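Local coordinates for encapsidation protein (Bacillus phage phi29, PDB 5HD9), which probably powers packaging of the viral DNA into the preformed capsid by hydrolysing ATP, this fragment being its N-terminal, P-loop-type domain, at residues S1-L10 against I25-Y34. Residues are numbered along the deposited sequence; the frame is centred on the assembly and turned at random.
Sequences SLFYNPQKML and IGKSYAMKVY
Ser-1 lies against the first turns of helix 26-42, its CA 5.3 Å from that of Ala-30, and the chain then turns back on itself and runs along the helix until a short helix starts at Gln-7. Both Ser-1 N and Ser-1 OG bond to Tyr-4 O, the hydroxyl on a lone pair in the carbonyl plane, which closes the turn. Asn-5 OD1 caps Gln-7 N. At the near end, with no side chain on Gly-26, Ser-1 OG comes to 3.4 Å from Gly-26 CA. The Lys-27 chain folds back at chi2 and chi3 and runs across the Tyr-4 ring, laying CG and CD over one face, a CH-pi contact with CD 3.9 Å from the ring centroid. Ala-30 CB meets the same ring in plane at its edge, 3.9 Å from Tyr-4 CD2. Further along, CE of Met-31, a selenomethionine, is pressed against Pro-6 CB at 3.4 Å, closer than usual carbon contact. Met-9, likewise selenomethionine, points its CE at Met-31 SE, 4.1 Å away. With CG anti to the carbonyl carbon (chi1 -70°), Leu-10 spreads both methyls over one face of Tyr-34, CD1 at 3.7 Å from Tyr-34 CE1. The contact is therefore mainly apolar, and the polar ends look elsewhere: Tyr-4 OH bonds to Glu-186, and Lys-27 NZ to Arg-23 O and Ser-190 OG. Gly-26, Lys-27 and Ser-28 are consistent with a Walker A motif, and the N-terminal arm packs on the helix that follows what is probably the phosphate-binding loop. Behind it lies the central sheet: Met-31 and Tyr-34 touch strand 149-153, while Met-9 reaches strands 16-19 and 183-186.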
loop_
_atom_site.group_PDB
_atom_site.type_symbol
_atom_site.label_atom_id
_atom_site.label_comp_id
_atom_site.label_asym_id
_atom_site.label_seq_id
_atom_site.Cartn_x
_atom_site.Cartn_y
_atom_site.Cartn_z
ATOM N N SER A 1 1.690 -12.492 -7.707
ATOM C CA SER A 1 0.404 -13.069 -8.080
ATOM C C SER A 1 0.511 -13.773 -9.430
ATOM O O SER A 1 1.575 -13.792 -10.044
ATOM C CB SER A 1 -0.674 -11.987 -8.128
ATOM O OG SER A 1 -0.558 -11.212 -9.307
ATOM N N LEU A 2 -0.597 -14.345 -9.893
ATOM C CA LEU A 2 -0.599 -15.121 -11.128
ATOM C C LEU A 2 -0.207 -14.297 -12.350
ATOM O O LEU A 2 0.500 -14.790 -13.230
ATOM C CB LEU A 2 -1.978 -15.742 -11.358
ATOM C CG LEU A 2 -2.303 -16.954 -10.485
ATOM C CD1 LEU A 2 -3.790 -17.251 -10.533
ATOM C CD2 LEU A 2 -1.498 -18.166 -10.933
ATOM N N PHE A 3 -0.661 -13.049 -12.406
ATOM C CA PHE A 3 -0.485 -12.235 -13.605
ATOM C C PHE A 3 0.297 -10.947 -13.347
ATOM O O PHE A 3 0.892 -10.395 -14.275
ATOM C CB PHE A 3 -1.852 -11.919 -14.218
ATOM C CG PHE A 3 -2.625 -13.147 -14.617
ATOM C CD1 PHE A 3 -2.164 -13.970 -15.630
ATOM C CD2 PHE A 3 -3.805 -13.483 -13.975
ATOM C CE1 PHE A 3 -2.865 -15.105 -15.999
ATOM C CE2 PHE A 3 -4.512 -14.617 -14.339
ATOM C CZ PHE A 3 -4.041 -15.427 -15.353
ATOM N N TYR A 4 0.307 -10.476 -12.100
ATOM C CA TYR A 4 1.108 -9.305 -11.734
ATOM C C TYR A 4 2.308 -9.700 -10.881
ATOM O O TYR A 4 2.156 -10.285 -9.810
ATOM C CB TYR A 4 0.270 -8.267 -10.982
ATOM C CG TYR A 4 1.101 -7.101 -10.482
ATOM C CD1 TYR A 4 1.572 -6.132 -11.359
ATOM C CD2 TYR A 4 1.437 -6.985 -9.139
ATOM C CE1 TYR A 4 2.342 -5.070 -10.913
ATOM C CE2 TYR A 4 2.203 -5.925 -8.682
ATOM C CZ TYR A 4 2.656 -4.972 -9.572
ATOM O OH TYR A 4 3.423 -3.920 -9.120
ATOM N N ASN A 5 3.499 -9.368 -11.372
ATOM C CA ASN A 5 4.749 -9.642 -10.671
ATOM C C ASN A 5 5.348 -8.340 -10.146
ATOM O O ASN A 5 5.836 -7.529 -10.933
ATOM C CB ASN A 5 5.744 -10.339 -11.605
ATOM C CG ASN A 5 7.005 -10.789 -10.888
ATOM O OD1 ASN A 5 7.206 -10.500 -9.707
ATOM N ND2 ASN A 5 7.868 -11.501 -11.608
ATOM N N PRO A 6 5.319 -8.129 -8.818
ATOM C CA PRO A 6 5.808 -6.847 -8.297
ATOM C C PRO A 6 7.331 -6.748 -8.224
ATOM O O PRO A 6 7.839 -5.720 -7.773
ATOM C CB PRO A 6 5.204 -6.798 -6.894
ATOM C CG PRO A 6 5.148 -8.221 -6.476
ATOM C CD PRO A 6 4.837 -9.006 -7.733
ATOM N N GLN A 7 8.041 -7.788 -8.657
ATOM C CA GLN A 7 9.496 -7.829 -8.516
ATOM C C GLN A 7 10.177 -6.619 -9.150
ATOM O O GLN A 7 11.027 -5.987 -8.524
ATOM C CB GLN A 7 10.065 -9.109 -9.130
ATOM C CG GLN A 7 11.588 -9.212 -9.028
ATOM C CD GLN A 7 12.148 -10.432 -9.733
ATOM O OE1 GLN A 7 12.690 -11.337 -9.098
ATOM N NE2 GLN A 7 12.031 -10.457 -11.057
ATOM N N LYS A 8 9.820 -6.295 -10.389
ATOM C CA LYS A 8 10.487 -5.194 -11.077
ATOM C C LYS A 8 10.196 -3.867 -10.390
ATOM O O LYS A 8 11.100 -3.057 -10.195
ATOM C CB LYS A 8 10.072 -5.120 -12.548
ATOM C CG LYS A 8 10.839 -4.050 -13.317
ATOM C CD LYS A 8 10.935 -4.359 -14.802
ATOM C CE LYS A 8 11.267 -3.110 -15.613
ATOM N NZ LYS A 8 11.038 -3.307 -17.073
HETATM N N MSE A 9 8.935 -3.652 -10.021
HETATM C CA MSE A 9 8.540 -2.441 -9.306
HETATM C C MSE A 9 9.337 -2.287 -8.014
HETATM O O MSE A 9 9.864 -1.213 -7.724
HETATM C CB MSE A 9 7.037 -2.466 -8.998
HETATM C CG MSE A 9 6.515 -1.221 -8.285
HETATM SE SE MSE A 9 6.544 -1.366 -6.331
HETATM C CE MSE A 9 5.185 -2.751 -6.106
ATOM N N LEU A 10 9.431 -3.371 -7.250
ATOM C CA LEU A 10 10.131 -3.357 -5.968
ATOM C C LEU A 10 11.633 -3.150 -6.130
ATOM O O LEU A 10 12.281 -2.562 -5.262
ATOM C CB LEU A 10 9.872 -4.662 -5.212
ATOM C CG LEU A 10 8.450 -4.856 -4.684
ATOM C CD1 LEU A 10 8.200 -6.320 -4.354
ATOM C CD2 LEU A 10 8.209 -3.984 -3.464
ATOM N N ILE A 25 -7.440 -7.851 -9.378
ATOM C CA ILE A 25 -7.010 -9.176 -8.902
ATOM C C ILE A 25 -5.646 -9.081 -8.209
ATOM O O ILE A 25 -5.553 -9.180 -6.979
ATOM C CB ILE A 25 -6.938 -10.288 -10.031
ATOM C CG1 ILE A 25 -6.600 -11.652 -9.403
ATOM C CG2 ILE A 25 -5.991 -9.922 -11.215
ATOM C CD1 ILE A 25 -5.999 -12.686 -10.364
ATOM N N GLY A 26 -4.602 -8.835 -8.989
ATOM C CA GLY A 26 -3.271 -9.260 -8.610
ATOM C C GLY A 26 -2.494 -8.261 -7.794
ATOM O O GLY A 26 -1.728 -8.633 -6.910
ATOM N N LYS A 27 -2.698 -6.988 -8.104
ATOM C CA LYS A 27 -1.935 -5.913 -7.499
ATOM C C LYS A 27 -2.208 -5.876 -5.998
ATOM O O LYS A 27 -1.282 -5.884 -5.186
ATOM C CB LYS A 27 -2.289 -4.572 -8.159
ATOM C CG LYS A 27 -1.653 -4.337 -9.536
ATOM C CD LYS A 27 -1.913 -5.447 -10.567
ATOM C CE LYS A 27 -3.377 -5.545 -10.985
ATOM N NZ LYS A 27 -3.534 -6.086 -12.368
ATOM N N SER A 28 -3.486 -5.863 -5.637
ATOM C CA SER A 28 -3.889 -5.835 -4.236
ATOM C C SER A 28 -3.503 -7.132 -3.542
ATOM O O SER A 28 -3.021 -7.128 -2.407
ATOM C CB SER A 28 -5.396 -5.606 -4.122
ATOM O OG SER A 28 -5.744 -4.314 -4.587
ATOM N N TYR A 29 -3.730 -8.241 -4.233
ATOM C CA TYR A 29 -3.350 -9.556 -3.741
ATOM C C TYR A 29 -1.849 -9.634 -3.477
ATOM O O TYR A 29 -1.416 -10.042 -2.399
ATOM C CB TYR A 29 -3.760 -10.625 -4.753
ATOM C CG TYR A 29 -3.417 -12.038 -4.340
ATOM C CD1 TYR A 29 -2.163 -12.574 -4.594
ATOM C CD2 TYR A 29 -4.358 -12.843 -3.716
ATOM C CE1 TYR A 29 -1.850 -13.866 -4.223
ATOM C CE2 TYR A 29 -4.058 -14.135 -3.344
ATOM C CZ TYR A 29 -2.804 -14.642 -3.599
ATOM O OH TYR A 29 -2.510 -15.933 -3.227
ATOM N N ALA A 30 -1.063 -9.246 -4.475
ATOM C CA ALA A 30 0.390 -9.283 -4.376
ATOM C C ALA A 30 0.888 -8.481 -3.178
ATOM O O ALA A 30 1.860 -8.862 -2.523
ATOM C CB ALA A 30 1.019 -8.756 -5.657
HETATM N N MSE A 31 0.217 -7.369 -2.894
HETATM C CA MSE A 31 0.658 -6.467 -1.838
HETATM C C MSE A 31 0.095 -6.869 -0.476
HETATM O O MSE A 31 0.284 -6.160 0.516
HETATM C CB MSE A 31 0.270 -5.025 -2.175
HETATM C CG MSE A 31 1.076 -4.412 -3.321
HETATM SE SE MSE A 31 3.015 -4.527 -3.050
HETATM C CE MSE A 31 3.399 -6.142 -4.063
ATOM N N LYS A 32 -0.607 -7.999 -0.436
ATOM C CA LYS A 32 -0.893 -8.673 0.824
ATOM C C LYS A 32 0.213 -9.712 1.057
ATOM O O LYS A 32 0.776 -9.809 2.148
ATOM C CB LYS A 32 -2.276 -9.342 0.813
ATOM C CG LYS A 32 -3.483 -8.392 0.842
ATOM C CD LYS A 32 -4.785 -9.196 0.965
ATOM C CE LYS A 32 -6.056 -8.336 1.010
ATOM N NZ LYS A 32 -5.835 -6.864 1.005
ATOM N N VAL A 33 0.528 -10.473 0.012
ATOM C CA VAL A 33 1.540 -11.527 0.081
ATOM C C VAL A 33 2.930 -10.996 0.431
ATOM O O VAL A 33 3.645 -11.603 1.229
ATOM C CB VAL A 33 1.640 -12.304 -1.261
ATOM C CG1 VAL A 33 2.834 -13.271 -1.261
ATOM C CG2 VAL A 33 0.359 -13.060 -1.529
ATOM N N TYR A 34 3.318 -9.878 -0.174
ATOM C CA TYR A 34 4.674 -9.365 -0.000
ATOM C C TYR A 34 4.974 -9.006 1.461
ATOM O O TYR A 34 5.930 -9.527 2.030
ATOM C CB TYR A 34 4.915 -8.155 -0.910
ATOM C CG TYR A 34 6.227 -7.452 -0.639
ATOM C CD1 TYR A 34 7.425 -7.992 -1.079
ATOM C CD2 TYR A 34 6.267 -6.250 0.059
ATOM C CE1 TYR A 34 8.629 -7.361 -0.830
ATOM C CE2 TYR A 34 7.464 -5.611 0.312
ATOM C CZ TYR A 34 8.642 -6.170 -0.133
ATOM O OH TYR A 34 9.834 -5.529 0.117
#